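Local coordinates for conserved hypothetical protein (Enterococcus faecalis, PDB 1Z6M), which is of unknown function but has a thioredoxin-like fold and a CxxC pattern consistent with a thiol-disulfide oxidoreductase, at residues 43-48 against 151-156. Residues are numbered along the deposited sequence; the frame is centred on the assembly and turned at random.
Sequences RKWFEE and PTIIIG
Trp-45 of helix 40-58 lays one face of its indole on the side chain of Ile-153 in strand 152-155. The main interaction is a CH-pi contact. CD1 of Ile-153 sits 3.6 Å from the centroid of the five-membered ring of Trp-45, 19° off the ring normal. The methyl lies toward the rim, and its closest ring atom is NE1 of Trp-45, 3.4 Å from CD1 of Ile-153. The rest of the isoleucine follows the indole toward its six-membered ring. CG1 of Ile-153 lies 3.8 Å from CE2 of Trp-45, and CG2 of Ile-153 comes within 3.9 Å of CZ2 of Trp-45. CG of Trp-45 is roughly anti to the backbone N (chi1 157°), which carries the indole out from the helix over the strand.

A second apolar contact is smaller. CG of the Pro-151 ring meets CB of Trp-45 at 4.1 Å, at the base of the indole.

The indole N-H is satisfied by a residue of the neighbouring strand. NE1 of Trp-45 hydrogen-bonds to OE1 of Glu-33 on strand 29-35, which should help fix the ring's rotation. Phe-160 and Leu-169 also touch Trp-45, so the indole is buried between the helix, the sheet and helix 166-173.

A cis peptide bond precedes Pro-151, whose side chain also touches the CxxC pattern formed by Cys-39 and Cys-42 at the start of helix 40-58. A cis-proline facing a CxxC helix start, just ahead of a strand such as 152-155, which pairs antiparallel with strands 29-35 and 158-160, is the classic active-site arrangement of thioredoxin-like oxidoreductases, and is consistent with such a role here.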
loop_
_atom_site.group_PDB
_atom_site.type_symbol
_atom_site.label_atom_id
_atom_site.label_comp_id
_atom_site.label_asym_id
_atom_site.label_seq_id
_atom_site.Cartn_x
_atom_site.Cartn_y
_atom_site.Cartn_z
ATOM N N ARG A 43 4.509 -6.655 3.378
ATOM C CA ARG A 43 3.954 -8.006 3.232
ATOM C C ARG A 43 3.310 -8.484 4.535
ATOM O O ARG A 43 2.200 -9.032 4.525
ATOM C CB ARG A 43 5.010 -9.009 2.745
ATOM C CG ARG A 43 4.495 -10.443 2.583
ATOM C CD ARG A 43 5.585 -11.403 2.080
ATOM N NE ARG A 43 6.693 -11.486 3.032
ATOM C CZ ARG A 43 7.857 -12.087 2.810
ATOM N NH1 ARG A 43 8.094 -12.712 1.671
ATOM N NH2 ARG A 43 8.781 -12.061 3.757
ATOM N N LYS A 44 4.003 -8.280 5.656
ATOM C CA LYS A 44 3.501 -8.651 6.977
ATOM C C LYS A 44 2.211 -7.897 7.288
ATOM O O LYS A 44 1.226 -8.488 7.740
ATOM C CB LYS A 44 4.566 -8.373 8.044
ATOM C CG LYS A 44 4.150 -8.701 9.475
ATOM C CD LYS A 44 4.069 -10.200 9.725
ATOM C CE LYS A 44 3.475 -10.538 11.088
ATOM N NZ LYS A 44 4.308 -10.074 12.229
ATOM N N TRP A 45 2.217 -6.581 7.067
ATOM C CA TRP A 45 1.002 -5.776 7.249
ATOM C C TRP A 45 -0.160 -6.360 6.443
ATOM O O TRP A 45 -1.260 -6.557 6.971
ATOM C CB TRP A 45 1.254 -4.306 6.857
ATOM C CG TRP A 45 -0.004 -3.549 6.497
ATOM C CD1 TRP A 45 -0.352 -3.092 5.249
ATOM C CD2 TRP A 45 -1.112 -3.235 7.363
ATOM N NE1 TRP A 45 -1.584 -2.481 5.297
ATOM C CE2 TRP A 45 -2.074 -2.563 6.575
ATOM C CE3 TRP A 45 -1.376 -3.443 8.723
ATOM C CZ2 TRP A 45 -3.281 -2.091 7.104
ATOM C CZ3 TRP A 45 -2.579 -2.960 9.244
ATOM C CH2 TRP A 45 -3.508 -2.295 8.438
ATOM N N PHE A 46 0.083 -6.649 5.171
ATOM C CA PHE A 46 -0.984 -7.129 4.306
ATOM C C PHE A 46 -1.534 -8.476 4.754
ATOM O O PHE A 46 -2.744 -8.678 4.756
ATOM C CB PHE A 46 -0.530 -7.187 2.851
ATOM C CG PHE A 46 -1.253 -6.234 1.953
ATOM C CD1 PHE A 46 -1.190 -4.860 2.166
ATOM C CD2 PHE A 46 -2.003 -6.712 0.887
ATOM C CE1 PHE A 46 -1.865 -3.983 1.316
ATOM C CE2 PHE A 46 -2.667 -5.834 0.031
ATOM C CZ PHE A 46 -2.602 -4.471 0.263
ATOM N N GLU A 47 -0.663 -9.410 5.135
ATOM C CA GLU A 47 -1.180 -10.725 5.524
ATOM C C GLU A 47 -1.905 -10.678 6.878
ATOM O O GLU A 47 -2.961 -11.288 7.034
ATOM C CB GLU A 47 -0.100 -11.819 5.476
ATOM C CG GLU A 47 0.954 -11.777 6.577
ATOM C CD GLU A 47 0.544 -12.483 7.884
ATOM O OE1 GLU A 47 1.340 -12.453 8.838
ATOM O OE2 GLU A 47 -0.563 -13.054 7.983
ATOM N N GLU A 48 -1.360 -9.945 7.853
ATOM C CA GLU A 48 -1.900 -10.010 9.207
ATOM C C GLU A 48 -3.235 -9.287 9.323
ATOM O O GLU A 48 -4.038 -9.617 10.199
ATOM C CB GLU A 48 -0.896 -9.464 10.224
ATOM C CG GLU A 48 -0.739 -7.957 10.168
ATOM C CD GLU A 48 0.443 -7.423 10.951
ATOM O OE1 GLU A 48 1.098 -8.192 11.691
ATOM O OE2 GLU A 48 0.723 -6.212 10.811
ATOM N N PRO A 151 5.698 0.049 5.860
ATOM C CA PRO A 151 4.364 0.586 5.650
ATOM C C PRO A 151 4.072 1.703 6.652
ATOM O O PRO A 151 4.492 1.624 7.810
ATOM C CB PRO A 151 3.458 -0.627 5.933
ATOM C CG PRO A 151 4.223 -1.417 6.935
ATOM C CD PRO A 151 5.663 -1.238 6.585
ATOM N N THR A 152 3.390 2.754 6.201
ATOM C CA THR A 152 2.819 3.745 7.104
ATOM C C THR A 152 1.322 3.726 6.895
ATOM O O THR A 152 0.849 3.989 5.783
ATOM C CB THR A 152 3.396 5.155 6.847
ATOM O OG1 THR A 152 4.795 5.138 7.132
ATOM C CG2 THR A 152 2.758 6.186 7.751
ATOM N N ILE A 153 0.586 3.368 7.949
ATOM C CA ILE A 153 -0.863 3.265 7.886
ATOM C C ILE A 153 -1.440 4.365 8.748
ATOM O O ILE A 153 -0.963 4.577 9.867
ATOM C CB ILE A 153 -1.398 1.877 8.371
ATOM C CG1 ILE A 153 -0.540 0.702 7.851
ATOM C CG2 ILE A 153 -2.900 1.722 8.026
ATOM C CD1 ILE A 153 -0.450 0.556 6.353
ATOM N N ILE A 154 -2.458 5.051 8.239
ATOM C CA ILE A 154 -3.009 6.195 8.936
ATOM C C ILE A 154 -4.531 6.093 8.935
ATOM O O ILE A 154 -5.159 5.903 7.884
ATOM C CB ILE A 154 -2.560 7.530 8.285
ATOM C CG1 ILE A 154 -1.039 7.678 8.363
ATOM C CG2 ILE A 154 -3.231 8.724 8.963
ATOM C CD1 ILE A 154 -0.498 8.841 7.570
ATOM N N ILE A 155 -5.116 6.214 10.126
ATOM C CA ILE A 155 -6.559 6.362 10.265
ATOM C C ILE A 155 -6.729 7.614 11.101
ATOM O O ILE A 155 -6.443 7.604 12.309
ATOM C CB ILE A 155 -7.216 5.164 10.982
ATOM C CG1 ILE A 155 -6.955 3.860 10.211
ATOM C CG2 ILE A 155 -8.728 5.417 11.162
ATOM C CD1 ILE A 155 -7.361 2.587 10.944
ATOM N N GLY A 156 -7.165 8.700 10.466
ATOM C CA GLY A 156 -7.293 9.975 11.174
ATOM C C GLY A 156 -5.955 10.407 11.747
ATOM O O GLY A 156 -4.976 10.537 11.009
#